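Local coordinates for lactaldehyde dehydrogenase (PDB 3PQA), which oxidises lactaldehyde to lactate with NAD as the preferred coenzyme, a step in the biosynthesis of coenzyme F420 in a methanogenic archaeon, at residues 265-277 with 365-377. Residues are numbered along the deposited sequence; the frame is centred on the assembly and turned at random.
Sequences KGSFIYAGQVCIS and CKTETFAPVIPII
The loop of an aldehyde dehydrogenase that carries Cys275, the probable catalytic nucleophile, here packs against residues 368-372, Glu-Thr-Phe-Ala-Pro, which match the family's conserved Glu-x-Phe-(Gly/Ala)-Pro motif and run into strand 373-379. Phe370 makes the largest contribution: its chi1 of -114°, away from the usual staggered values, lays the ring under the backbone of Gln273 and Val274. Gln273 CA is 3.9 Å from the ring centroid and 22° off the normal, a CH-pi contact, while Val274 N also stands over this face toward the rim. The ring's CE1 comes 3.8 Å from Cys275 N. Phe370 CA in turn offers a C-H to Gly272 O. At Gly272, with positive phi, a side chain would run into Ala371 O. Ala271 O sits close over the Ala371-Pro372 peptide, 3.1 Å from Pro372 N, which has no hydrogen to share. Phe268 turns the edge of its ring to Pro372 O and sets CD1 against Pro372 CB at 3.6 Å. The CD1 methyl of Ile374 presses on Ser267, whose OG bonds back to Leu263 O within the helix. Two waters complete the polar side: one links Gly272 O to Ala371 N, the other lies 2.7 Å from Glu368 OE2 and 3.0 Å from Val274 O, bridging the two. Glu368 OE2 additionally accepts from Gly244 N, and its side chain lies about 5 Å from that of Ser223, which probably binds NAD. Replacing Phe370 by alanine is likely to leave the Gln273-Val274 peptide without the ring face it rests on. The two segments are thus joined directly by apolar and C-H contacts, while water supplies the conventional hydrogen bonds between them.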
# COMPACT_ATOMS: atom_id res chain seq x y z
N LYS B 265 22.36 27.53 -6.56
CA LYS B 265 21.94 26.97 -5.27
C LYS B 265 22.62 25.63 -4.99
O LYS B 265 23.24 25.43 -3.94
CB LYS B 265 20.41 26.79 -5.21
CG LYS B 265 19.64 28.10 -5.20
CD LYS B 265 18.16 27.84 -5.03
CE LYS B 265 17.29 28.82 -5.84
NZ LYS B 265 17.01 30.12 -5.16
N GLY B 266 22.52 24.71 -5.95
CA GLY B 266 23.04 23.35 -5.79
C GLY B 266 24.54 23.31 -5.59
O GLY B 266 25.07 22.44 -4.87
N SER B 267 25.23 24.26 -6.23
CA SER B 267 26.68 24.36 -6.13
C SER B 267 27.15 24.98 -4.83
O SER B 267 28.19 24.57 -4.30
CB SER B 267 27.22 25.21 -7.29
OG SER B 267 27.08 24.51 -8.51
N PHE B 268 26.41 25.95 -4.32
CA PHE B 268 26.98 26.83 -3.29
C PHE B 268 26.27 26.88 -1.94
O PHE B 268 26.83 27.39 -0.98
CB PHE B 268 27.26 28.22 -3.86
CG PHE B 268 28.18 28.19 -5.06
CD1 PHE B 268 29.48 27.68 -4.94
CD2 PHE B 268 27.75 28.63 -6.31
CE1 PHE B 268 30.33 27.62 -6.03
CE2 PHE B 268 28.61 28.59 -7.42
CZ PHE B 268 29.91 28.08 -7.27
N ILE B 269 25.05 26.34 -1.86
CA ILE B 269 24.43 26.12 -0.55
C ILE B 269 25.40 25.40 0.40
O ILE B 269 26.05 24.42 0.02
CB ILE B 269 23.10 25.33 -0.69
CG1 ILE B 269 21.97 26.27 -1.14
CG2 ILE B 269 22.71 24.60 0.63
CD1 ILE B 269 21.50 27.26 -0.07
N TYR B 270 25.46 25.90 1.64
CA TYR B 270 26.39 25.43 2.69
C TYR B 270 27.81 25.19 2.17
O TYR B 270 28.48 24.23 2.56
CB TYR B 270 25.80 24.23 3.47
CG TYR B 270 26.56 23.91 4.76
CD1 TYR B 270 26.92 24.93 5.65
CD2 TYR B 270 26.92 22.61 5.08
CE1 TYR B 270 27.62 24.65 6.83
CE2 TYR B 270 27.62 22.32 6.26
CZ TYR B 270 27.96 23.34 7.13
OH TYR B 270 28.66 23.04 8.28
N ALA B 271 28.28 26.09 1.31
CA ALA B 271 29.65 26.04 0.76
C ALA B 271 29.96 24.70 0.09
O ALA B 271 31.10 24.24 0.09
CB ALA B 271 30.68 26.37 1.86
N GLY B 272 28.94 24.06 -0.47
CA GLY B 272 29.10 22.76 -1.12
C GLY B 272 29.28 21.56 -0.19
O GLY B 272 29.61 20.47 -0.65
N GLN B 273 29.07 21.76 1.11
CA GLN B 273 29.26 20.68 2.09
C GLN B 273 27.96 19.91 2.29
O GLN B 273 27.49 19.73 3.42
CB GLN B 273 29.78 21.23 3.42
CG GLN B 273 31.04 22.06 3.27
CD GLN B 273 31.48 22.69 4.58
OE1 GLN B 273 32.50 22.30 5.15
NE2 GLN B 273 30.71 23.64 5.08
N VAL B 274 27.36 19.46 1.19
CA VAL B 274 26.14 18.65 1.25
C VAL B 274 26.37 17.37 0.46
O VAL B 274 27.02 17.40 -0.60
CB VAL B 274 24.89 19.40 0.70
CG1 VAL B 274 23.59 18.72 1.18
CG2 VAL B 274 24.89 20.87 1.10
N CYS B 275 25.88 16.23 0.95
CA CYS B 275 26.13 14.98 0.23
C CYS B 275 25.57 15.03 -1.19
O CYS B 275 26.07 14.33 -2.05
CB CYS B 275 25.58 13.77 0.96
SG CYS B 275 23.86 13.87 1.27
N ILE B 276 24.53 15.84 -1.41
CA ILE B 276 23.91 15.98 -2.74
C ILE B 276 24.25 17.29 -3.49
O ILE B 276 23.62 17.62 -4.50
CB ILE B 276 22.37 15.75 -2.69
CG1 ILE B 276 21.72 16.60 -1.60
CG2 ILE B 276 22.05 14.27 -2.50
CD1 ILE B 276 20.19 16.47 -1.55
N SER B 277 25.26 18.01 -2.98
CA SER B 277 25.83 19.17 -3.67
C SER B 277 26.28 18.83 -5.09
O SER B 277 26.65 17.69 -5.39
CB SER B 277 27.05 19.72 -2.91
OG SER B 277 26.68 20.24 -1.64
N CYS B 365 36.32 15.37 -11.42
CA CYS B 365 35.22 14.50 -11.87
C CYS B 365 35.14 13.18 -11.07
O CYS B 365 34.17 12.43 -11.19
CB CYS B 365 35.35 14.19 -13.36
SG CYS B 365 35.23 15.64 -14.42
N LYS B 366 36.17 12.91 -10.26
CA LYS B 366 36.22 11.66 -9.51
C LYS B 366 36.29 11.90 -8.01
O LYS B 366 36.25 10.96 -7.23
CB LYS B 366 37.43 10.82 -9.95
CG LYS B 366 37.35 10.27 -11.37
CD LYS B 366 36.20 9.24 -11.52
CE LYS B 366 36.29 8.44 -12.84
NZ LYS B 366 37.45 7.50 -12.87
N THR B 367 36.37 13.16 -7.60
CA THR B 367 36.66 13.50 -6.21
C THR B 367 35.53 14.29 -5.57
O THR B 367 35.16 15.37 -6.06
CB THR B 367 37.99 14.30 -6.11
OG1 THR B 367 39.04 13.57 -6.76
CG2 THR B 367 38.38 14.57 -4.65
N GLU B 368 34.98 13.76 -4.48
CA GLU B 368 34.02 14.52 -3.68
C GLU B 368 34.78 15.50 -2.80
O GLU B 368 35.48 15.09 -1.86
CB GLU B 368 33.15 13.59 -2.82
CG GLU B 368 32.08 14.35 -2.03
CD GLU B 368 31.19 13.46 -1.17
OE1 GLU B 368 31.66 12.43 -0.65
OE2 GLU B 368 30.01 13.80 -1.02
N THR B 369 34.65 16.79 -3.09
CA THR B 369 35.45 17.80 -2.39
C THR B 369 34.72 18.42 -1.18
O THR B 369 35.35 19.05 -0.35
CB THR B 369 35.92 18.93 -3.34
OG1 THR B 369 34.79 19.58 -3.91
CG2 THR B 369 36.83 18.39 -4.45
N PHE B 370 33.40 18.26 -1.10
CA PHE B 370 32.64 18.92 -0.03
C PHE B 370 33.08 20.38 0.09
O PHE B 370 33.53 20.85 1.15
CB PHE B 370 32.82 18.19 1.31
CG PHE B 370 31.56 17.55 1.83
CD1 PHE B 370 30.79 16.71 1.02
CD2 PHE B 370 31.14 17.79 3.13
CE1 PHE B 370 29.63 16.13 1.50
CE2 PHE B 370 29.97 17.21 3.62
CZ PHE B 370 29.22 16.39 2.80
N ALA B 371 33.01 21.08 -1.04
CA ALA B 371 33.56 22.43 -1.14
C ALA B 371 32.90 23.17 -2.28
O ALA B 371 32.29 22.54 -3.16
CB ALA B 371 35.06 22.37 -1.37
N PRO B 372 33.02 24.51 -2.30
CA PRO B 372 32.34 25.27 -3.35
C PRO B 372 33.18 25.33 -4.63
O PRO B 372 33.50 26.41 -5.12
CB PRO B 372 32.18 26.65 -2.73
CG PRO B 372 33.41 26.78 -1.85
CD PRO B 372 33.65 25.40 -1.30
N VAL B 373 33.54 24.15 -5.13
CA VAL B 373 34.42 23.97 -6.29
C VAL B 373 33.66 23.18 -7.37
O VAL B 373 33.35 22.00 -7.17
CB VAL B 373 35.72 23.21 -5.93
CG1 VAL B 373 36.56 22.92 -7.17
CG2 VAL B 373 36.53 23.97 -4.88
N ILE B 374 33.39 23.84 -8.50
CA ILE B 374 32.55 23.28 -9.55
C ILE B 374 33.29 23.10 -10.87
O ILE B 374 33.62 24.09 -11.54
CB ILE B 374 31.30 24.16 -9.81
CG1 ILE B 374 30.62 24.58 -8.49
CG2 ILE B 374 30.34 23.48 -10.81
CD1 ILE B 374 30.15 23.40 -7.59
N PRO B 375 33.55 21.83 -11.26
CA PRO B 375 34.06 21.54 -12.60
C PRO B 375 32.92 21.51 -13.60
O PRO B 375 31.84 20.95 -13.32
CB PRO B 375 34.66 20.15 -12.45
CG PRO B 375 33.80 19.51 -11.37
CD PRO B 375 33.39 20.61 -10.44
N ILE B 376 33.15 22.13 -14.75
CA ILE B 376 32.20 22.16 -15.84
C ILE B 376 32.87 21.49 -17.03
O ILE B 376 34.01 21.83 -17.36
CB ILE B 376 31.81 23.61 -16.23
CG1 ILE B 376 31.10 24.30 -15.05
CG2 ILE B 376 30.92 23.61 -17.49
CD1 ILE B 376 30.89 25.79 -15.21
N ILE B 377 32.18 20.53 -17.65
CA ILE B 377 32.71 19.78 -18.77
C ILE B 377 31.79 19.98 -19.96
O ILE B 377 30.60 19.66 -19.88
CB ILE B 377 32.81 18.27 -18.47
CG1 ILE B 377 33.67 17.99 -17.23
CG2 ILE B 377 33.30 17.49 -19.71
CD1 ILE B 377 32.89 18.09 -15.90
O HOH W 1 30.80 19.83 -2.92
O HOH W 2 29.03 15.94 -2.30